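Local structure of extracellular solute-binding protein, family 1 (Bifidobacterium longum subsp. infantis, 6FTH) at residues L503-N506 and V507-Q511; K395-D399 and N400-G404; K433-E436 and E437-S440. The protein probably captures human milk oligosaccharides outside the cell and delivers them to an ABC transporter for uptake. All coordinates share one frame; numbering follows the deposited sequence.

In the fold
All three contacts are local, and each mixes buried and exposed residues. Contact 3 lies deepest, its centre about 18 Å from the chain's centre, against 23 Å for contact 1 and 22 Å for contact 2, which sit on opposite sides. Between centres, contact 3 is about 30 Å from contact 1 and about 34 Å from contact 2. No two share a helix. Contact 1 is regular helix, with a backbone bond at every step; contact 2 closes helix 390-398 with a Schellman motif and a methionine-phenylalanine pair; contact 3 enters helix 436-439, where water takes over two backbone links. Buried aromatics anchor contacts 2 and 3, whereas contact 1 buries Leu503, Asn506 and Ile509.

Contact 1 (L503-N506 and V507-Q511); sequences LQEN and VKIWQ
Val507 N donates to Leu503 O at 2.9 Å, with the donor lying in the carbonyl plane, and this is the first of four successive bonds that carry the segment 503-506 into 507-511. Lys508 N follows onto Gln504 O at 3.1 Å, a slightly longer bond whose donor is tilted 33° from the carbonyl plane. Ile509 N reaches Glu505 O at 2.9 Å, and Trp510 N reaches Asn506 O at 3.0 Å with an N-H...O angle of 166°. Every backbone carbonyl of 503-506 thus has its acceptor role filled by the amide four residues on, the defining pattern of an alpha helix, here the start of the C-terminal helix 503-518 of a solute-binding protein. Side-chain carbons also lie close to three of these oxygens. With its CG2 placed beside its own backbone N, Val507 brings that methyl to 3.4 Å from Leu503 O, while Ile509 CG1 lies 3.3 Å from Glu505 O. Trp510 CD1 comes obliquely to 3.5 Å from Asn506 O. Glu505 and Ile509 run side by side in the same direction; the glutamate CG is anti to the backbone N (chi1 178°), and this Glu505 CG meets Ile509 CD1 at 3.9 Å. Three polar side chains find partners outside the two segments: Glu505 OE1 and the buried Asn506 OD1 are both hydrogen-bonded to Asn466 ND2 on helix 457-484, and Gln504 NE2 is bonded to Asp499 OD1. That neighbouring helix also meets Ile509 through Thr462 and Trp510 through Leu463. On strands 235-238 and 241-244, Phe235 and Ser244 both touch Val507, and the Phe235 ring also meets the Trp510 indole.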
loop_
_atom_site.group_PDB
_atom_site.type_symbol
_atom_site.label_atom_id
_atom_site.label_comp_id
_atom_site.label_asym_id
_atom_site.label_seq_id
_atom_site.Cartn_x
_atom_site.Cartn_y
_atom_site.Cartn_z
ATOM N N LEU A 503 0.872 24.793 4.180
ATOM C CA LEU A 503 1.591 23.633 4.720
ATOM C C LEU A 503 1.564 23.602 6.241
ATOM O O LEU A 503 1.347 22.537 6.833
ATOM C CB LEU A 503 3.029 23.599 4.214
ATOM C CG LEU A 503 3.856 22.408 4.695
ATOM C CD1 LEU A 503 3.222 21.145 4.226
ATOM C CD2 LEU A 503 5.276 22.488 4.178
ATOM N N GLN A 504 1.796 24.745 6.892
ATOM C CA GLN A 504 1.888 24.735 8.356
ATOM C C GLN A 504 0.529 24.521 9.006
ATOM O O GLN A 504 0.457 23.955 10.110
ATOM C CB GLN A 504 2.550 26.002 8.879
ATOM C CG GLN A 504 3.935 26.222 8.386
ATOM C CD GLN A 504 4.791 25.016 8.592
ATOM O OE1 GLN A 504 4.773 24.406 9.661
ATOM N NE2 GLN A 504 5.513 24.624 7.554
ATOM N N GLU A 505 -0.561 24.934 8.346
ATOM C CA GLU A 505 -1.891 24.561 8.799
ATOM C C GLU A 505 -2.062 23.050 8.737
ATOM O O GLU A 505 -2.603 22.424 9.657
ATOM C CB GLU A 505 -2.951 25.253 7.931
ATOM C CG GLU A 505 -4.392 24.886 8.307
ATOM C CD GLU A 505 -5.439 25.601 7.449
ATOM O OE1 GLU A 505 -5.149 25.888 6.253
ATOM O OE2 GLU A 505 -6.548 25.861 7.979
ATOM N N ASN A 506 -1.605 22.445 7.641
ATOM C CA ASN A 506 -1.717 21.000 7.501
ATOM C C ASN A 506 -0.905 20.275 8.575
ATOM O O ASN A 506 -1.361 19.273 9.131
ATOM C CB ASN A 506 -1.247 20.579 6.098
ATOM C CG ASN A 506 -2.280 20.824 5.020
ATOM O OD1 ASN A 506 -3.226 21.561 5.209
ATOM N ND2 ASN A 506 -2.114 20.148 3.888
ATOM N N VAL A 507 0.314 20.755 8.869
ATOM C CA VAL A 507 1.098 20.147 9.945
ATOM C C VAL A 507 0.321 20.171 11.256
ATOM O O VAL A 507 0.237 19.162 11.970
ATOM C CB VAL A 507 2.464 20.844 10.078
ATOM C CG1 VAL A 507 3.160 20.342 11.315
ATOM C CG2 VAL A 507 3.314 20.601 8.838
ATOM N N LYS A 508 -0.255 21.325 11.590
ATOM C CA LYS A 508 -0.974 21.448 12.847
ATOM C C LYS A 508 -2.218 20.557 12.880
ATOM O O LYS A 508 -2.544 19.981 13.929
ATOM C CB LYS A 508 -1.306 22.922 13.073
ATOM C CG LYS A 508 -1.982 23.241 14.396
ATOM C CD LYS A 508 -1.761 24.722 14.868
ATOM C CE LYS A 508 -2.159 25.681 13.810
ATOM N NZ LYS A 508 -2.157 27.052 14.354
ATOM N N ILE A 509 -2.936 20.432 11.745
ATOM C CA ILE A 509 -4.084 19.533 11.664
ATOM C C ILE A 509 -3.665 18.091 11.919
ATOM O O ILE A 509 -4.288 17.381 12.719
ATOM C CB ILE A 509 -4.787 19.687 10.302
ATOM C CG1 ILE A 509 -5.530 21.027 10.271
ATOM C CG2 ILE A 509 -5.725 18.520 10.043
ATOM C CD1 ILE A 509 -6.091 21.399 8.880
ATOM N N TRP A 510 -2.565 17.651 11.287
ATOM C CA TRP A 510 -2.116 16.282 11.500
ATOM C C TRP A 510 -1.643 16.086 12.933
ATOM O O TRP A 510 -1.897 15.036 13.530
ATOM C CB TRP A 510 -1.026 15.889 10.498
ATOM C CG TRP A 510 -1.599 15.409 9.207
ATOM C CD1 TRP A 510 -1.502 16.014 7.992
ATOM C CD2 TRP A 510 -2.351 14.197 9.005
ATOM N NE1 TRP A 510 -2.158 15.251 7.042
ATOM C CE2 TRP A 510 -2.695 14.149 7.646
ATOM C CE3 TRP A 510 -2.783 13.171 9.845
ATOM C CZ2 TRP A 510 -3.431 13.098 7.092
ATOM C CZ3 TRP A 510 -3.528 12.124 9.296
ATOM C CH2 TRP A 510 -3.843 12.103 7.932
ATOM N N GLN A 511 -0.960 17.079 13.512
ATOM C CA GLN A 511 -0.565 16.945 14.911
ATOM C C GLN A 511 -1.783 16.766 15.804
ATOM O O GLN A 511 -1.770 15.956 16.739
ATOM C CB GLN A 511 0.234 18.154 15.378
ATOM C CG GLN A 511 0.672 18.070 16.837
ATOM C CD GLN A 511 1.898 17.187 17.041
ATOM O OE1 GLN A 511 2.997 17.525 16.589
ATOM N NE2 GLN A 511 1.721 16.081 17.759
#

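Contact 2 (K395-D399 and N400-G404); sequences KAMGD and NLFPG
Met397 lays its terminal methyl over one face of the Phe402 ring, and this Met-aromatic pair packs beside the Schellman motif that ends helix 390-398. Met397 CE is 3.8 Å from the centroid of the Phe402 ring and 18° off the ring normal, which makes it a CH-pi contact, displaced toward the rim so that Phe402 CD1 is its nearest ring atom at 3.6 Å. The sulfur approaches obliquely. The bend at chi2 (-67°) folds the methionine back over the ring, although its CB starts out away from the loop. The opposite face of the ring meets CD of the adjoining Pro403, and that same CD touches Ala396 CB at 4.1 Å. Replacing Phe402 by an alanine takes the ring from under the Met397 methyl and would probably open a gap there, leaving the thioether less fixed in its rotation. Behind these contacts stands the backbone reversal. Asn400 takes a positive phi of 60°, and two amides then turn back into the last helical turn: Leu401 N donates to Ala396 O at 2.9 Å, nearly in line with the carbonyl, and Asn400 N donates to Met397 O at 3.0 Å from well above the carbonyl plane. Met397 O also accepts a hydrogen bond from a water, which donates a second to Asn400 OD1 at 2.9 Å and so ties the side-chain amide to the turn. Further out, the Tyr393 ring meets Phe402 edge-to-face, Phe402 makes backbone bonds to Ala39 and Asp41, and Pro403 O accepts from Trp48 NE1. A salt bridge spans the helix end: Lys395 NZ donates to Asp399 OD2 at 2.8 Å, on the syn lone pair of that oxygen.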
loop_
_atom_site.group_PDB
_atom_site.type_symbol
_atom_site.label_atom_id
_atom_site.label_comp_id
_atom_site.label_asym_id
_atom_site.label_seq_id
_atom_site.Cartn_x
_atom_site.Cartn_y
_atom_site.Cartn_z
ATOM N N LYS A 395 -2.592 -19.711 -13.467
ATOM C CA LYS A 395 -3.339 -19.825 -14.712
ATOM C C LYS A 395 -4.685 -19.117 -14.615
ATOM O O LYS A 395 -5.100 -18.440 -15.560
ATOM C CB LYS A 395 -3.508 -21.290 -15.105
ATOM C CG LYS A 395 -4.236 -21.456 -16.434
ATOM C CD LYS A 395 -4.203 -22.858 -16.950
ATOM C CE LYS A 395 -4.751 -22.899 -18.383
ATOM N NZ LYS A 395 -6.174 -22.473 -18.449
ATOM N N ALA A 396 -5.387 -19.248 -13.485
ATOM C CA ALA A 396 -6.675 -18.568 -13.351
ATOM C C ALA A 396 -6.507 -17.055 -13.455
ATOM O O ALA A 396 -7.315 -16.367 -14.101
ATOM C CB ALA A 396 -7.320 -18.947 -12.020
ATOM N N MET A 397 -5.464 -16.521 -12.824
ATOM C CA MET A 397 -5.158 -15.100 -12.942
ATOM C C MET A 397 -4.851 -14.736 -14.393
ATOM O O MET A 397 -5.346 -13.724 -14.916
ATOM C CB MET A 397 -3.954 -14.769 -12.056
ATOM C CG MET A 397 -4.245 -14.698 -10.563
ATOM S SD MET A 397 -5.330 -13.300 -10.176
ATOM C CE MET A 397 -5.194 -13.265 -8.406
ATOM N N GLY A 398 -4.041 -15.566 -15.060
ATOM C CA GLY A 398 -3.664 -15.288 -16.438
ATOM C C GLY A 398 -4.850 -15.306 -17.370
ATOM O O GLY A 398 -4.905 -14.532 -18.328
ATOM N N ASP A 399 -5.822 -16.171 -17.095
ATOM C CA ASP A 399 -7.051 -16.281 -17.880
ATOM C C ASP A 399 -8.061 -15.187 -17.549
ATOM O O ASP A 399 -9.130 -15.139 -18.172
ATOM C CB ASP A 399 -7.738 -17.636 -17.641
ATOM C CG ASP A 399 -6.948 -18.834 -18.188
ATOM O OD1 ASP A 399 -6.025 -18.663 -19.006
ATOM O OD2 ASP A 399 -7.265 -19.962 -17.764
ATOM N N ASN A 400 -7.755 -14.332 -16.573
ATOM C CA ASN A 400 -8.684 -13.314 -16.081
ATOM C C ASN A 400 -9.956 -13.936 -15.514
ATOM O O ASN A 400 -11.049 -13.359 -15.595
ATOM C CB ASN A 400 -8.972 -12.258 -17.150
ATOM C CG ASN A 400 -7.757 -11.404 -17.437
ATOM O OD1 ASN A 400 -7.100 -10.918 -16.524
ATOM N ND2 ASN A 400 -7.431 -11.242 -18.713
ATOM N N LEU A 401 -9.811 -15.109 -14.908
ATOM C CA LEU A 401 -10.931 -15.870 -14.381
ATOM C C LEU A 401 -10.666 -16.285 -12.941
ATOM O O LEU A 401 -11.055 -17.373 -12.507
ATOM C CB LEU A 401 -11.218 -17.093 -15.250
ATOM C CG LEU A 401 -11.739 -16.772 -16.651
ATOM C CD1 LEU A 401 -11.696 -18.033 -17.526
ATOM C CD2 LEU A 401 -13.139 -16.217 -16.564
ATOM N N PHE A 402 -10.032 -15.413 -12.160
ATOM C CA PHE A 402 -9.748 -15.781 -10.778
ATOM C C PHE A 402 -11.067 -16.011 -10.044
ATOM O O PHE A 402 -11.943 -15.138 -10.077
ATOM C CB PHE A 402 -8.924 -14.729 -10.047
ATOM C CG PHE A 402 -8.394 -15.227 -8.734
ATOM C CD1 PHE A 402 -7.350 -16.142 -8.706
ATOM C CD2 PHE A 402 -8.954 -14.822 -7.539
ATOM C CE1 PHE A 402 -6.863 -16.635 -7.501
ATOM C CE2 PHE A 402 -8.472 -15.325 -6.325
ATOM C CZ PHE A 402 -7.423 -16.232 -6.316
ATOM N N PRO A 403 -11.246 -17.173 -9.354
ATOM C CA PRO A 403 -12.542 -17.499 -8.743
ATOM C C PRO A 403 -12.685 -16.990 -7.316
ATOM O O PRO A 403 -13.278 -17.652 -6.452
ATOM C CB PRO A 403 -12.550 -19.026 -8.778
ATOM C CG PRO A 403 -11.096 -19.361 -8.492
ATOM C CD PRO A 403 -10.310 -18.310 -9.273
ATOM N N GLY A 404 -12.209 -15.780 -7.101
ATOM C CA GLY A 404 -12.403 -15.100 -5.841
ATOM C C GLY A 404 -12.145 -13.623 -6.001
ATOM O O GLY A 404 -11.969 -13.115 -7.108
HETATM O O HOH W 1 -4.309 -11.364 -15.882
#

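Contact 3 (K433-E436 and E437-S440); sequences KPYE and EQRS
A chi1 of -76° turns Arg439 CG away from its own carbonyl carbon, and CG then passes 3.4 Å from Tyr435 O; the helical backbone itself sets CB 3.3 Å from the same oxygen. Tyr435 O also accepts Arg439 N at 2.9 Å with an N-H...O angle of 164°, an alpha-helical bond entering the short helix 436-439. Pro434 and Tyr435 touch Pro313, which sets this entry against strand 311-313, an edge of the four-stranded sheet that includes 154-158. A weak bond from Ser440 N to Glu436 O continues the pattern. Two earlier i to i+4 steps run through water: one water donates to Lys433 O and accepts from Glu437 N at 3.0 Å, another donates to Pro434 O and accepts from Gln438 N at 2.9 Å. The Tyr435 ring stacks on Trp329, and its hydroxyl is bonded to Met155 N. Gln438 OE1, hydrogen-bonded elsewhere, stands at the Tyr435 ring's edge near its plane, 4.2 Å from CD1, and Gln438 NE2 donates to Val316 O. Arg439 NH1 is bonded to Asp330 O and Ser332 O. With chi1 at 77°, Ser440 OG donates to Glu437 O at 2.7 Å.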
loop_
_atom_site.group_PDB
_atom_site.type_symbol
_atom_site.label_atom_id
_atom_site.label_comp_id
_atom_site.label_asym_id
_atom_site.label_seq_id
_atom_site.Cartn_x
_atom_site.Cartn_y
_atom_site.Cartn_z
ATOM N N LYS A 433 12.197 -9.749 5.474
ATOM C CA LYS A 433 13.138 -10.187 6.499
ATOM C C LYS A 433 14.325 -9.247 6.654
ATOM O O LYS A 433 14.718 -8.984 7.807
ATOM C CB LYS A 433 13.583 -11.635 6.242
ATOM C CG LYS A 433 12.500 -12.637 6.542
ATOM C CD LYS A 433 12.940 -14.043 6.149
ATOM C CE LYS A 433 11.855 -15.081 6.435
ATOM N NZ LYS A 433 12.363 -16.473 6.220
ATOM N N PRO A 434 14.936 -8.719 5.589
ATOM C CA PRO A 434 16.123 -7.870 5.775
ATOM C C PRO A 434 15.825 -6.528 6.442
ATOM O O PRO A 434 16.783 -5.829 6.799
ATOM C CB PRO A 434 16.654 -7.677 4.341
ATOM C CG PRO A 434 16.125 -8.836 3.581
ATOM C CD PRO A 434 14.751 -9.066 4.174
ATOM N N TYR A 435 14.552 -6.138 6.583
ATOM C CA TYR A 435 14.173 -4.841 7.137
ATOM C C TYR A 435 13.750 -4.899 8.596
ATOM O O TYR A 435 13.456 -3.847 9.173
ATOM C CB TYR A 435 13.055 -4.215 6.292
ATOM C CG TYR A 435 13.541 -4.009 4.898
ATOM C CD1 TYR A 435 14.403 -2.970 4.581
ATOM C CD2 TYR A 435 13.191 -4.898 3.906
ATOM C CE1 TYR A 435 14.908 -2.824 3.305
ATOM C CE2 TYR A 435 13.683 -4.751 2.627
ATOM C CZ TYR A 435 14.521 -3.711 2.324
ATOM O OH TYR A 435 15.038 -3.558 1.050
ATOM N N GLU A 436 13.756 -6.076 9.229
ATOM C CA GLU A 436 13.384 -6.141 10.639
ATOM C C GLU A 436 14.320 -5.317 11.508
ATOM O O GLU A 436 13.870 -4.631 12.431
ATOM C CB GLU A 436 13.330 -7.587 11.132
ATOM C CG GLU A 436 11.985 -8.209 10.917
ATOM C CD GLU A 436 11.717 -9.416 11.824
ATOM O OE1 GLU A 436 11.899 -10.551 11.347
ATOM O OE2 GLU A 436 11.307 -9.214 12.996
ATOM N N GLU A 437 15.613 -5.333 11.210
ATOM C CA GLU A 437 16.547 -4.538 11.988
ATOM C C GLU A 437 16.262 -3.049 11.845
ATOM O O GLU A 437 16.124 -2.341 12.849
ATOM C CB GLU A 437 17.992 -4.879 11.617
ATOM C CG GLU A 437 19.015 -4.026 12.341
ATOM C CD GLU A 437 19.049 -4.235 13.834
ATOM O OE1 GLU A 437 18.859 -5.378 14.290
ATOM O OE2 GLU A 437 19.300 -3.256 14.568
ATOM N N GLN A 438 16.179 -2.532 10.609
ATOM C CA GLN A 438 15.981 -1.088 10.474
ATOM C C GLN A 438 14.611 -0.661 10.987
ATOM O O GLN A 438 14.474 0.405 11.594
ATOM C CB GLN A 438 16.193 -0.628 9.033
ATOM C CG GLN A 438 17.649 -0.488 8.699
ATOM C CD GLN A 438 17.915 -0.073 7.274
ATOM O OE1 GLN A 438 17.076 -0.263 6.379
ATOM N NE2 GLN A 438 19.088 0.504 7.049
ATOM N N ARG A 439 13.584 -1.484 10.791
ATOM C CA ARG A 439 12.269 -1.133 11.329
ATOM C C ARG A 439 12.254 -1.126 12.848
ATOM O O ARG A 439 11.458 -0.391 13.448
ATOM C CB ARG A 439 11.179 -2.048 10.756
ATOM C CG ARG A 439 10.809 -1.672 9.317
ATOM C CD ARG A 439 9.920 -2.631 8.610
ATOM N NE ARG A 439 8.712 -3.038 9.329
ATOM C CZ ARG A 439 7.453 -2.684 9.022
ATOM N NH1 ARG A 439 7.193 -1.834 8.069
ATOM N NH2 ARG A 439 6.430 -3.216 9.664
ATOM N N SER A 440 13.172 -1.846 13.486
ATOM C CA SER A 440 13.225 -1.849 14.941
ATOM C C SER A 440 13.868 -0.601 15.507
ATOM O O SER A 440 13.864 -0.435 16.729
ATOM C CB SER A 440 13.960 -3.094 15.462
ATOM O OG SER A 440 15.369 -2.990 15.343
HETATM O O HOH W 2 16.613 -7.659 9.559
HETATM O O HOH W 3 17.415 -3.748 8.331
#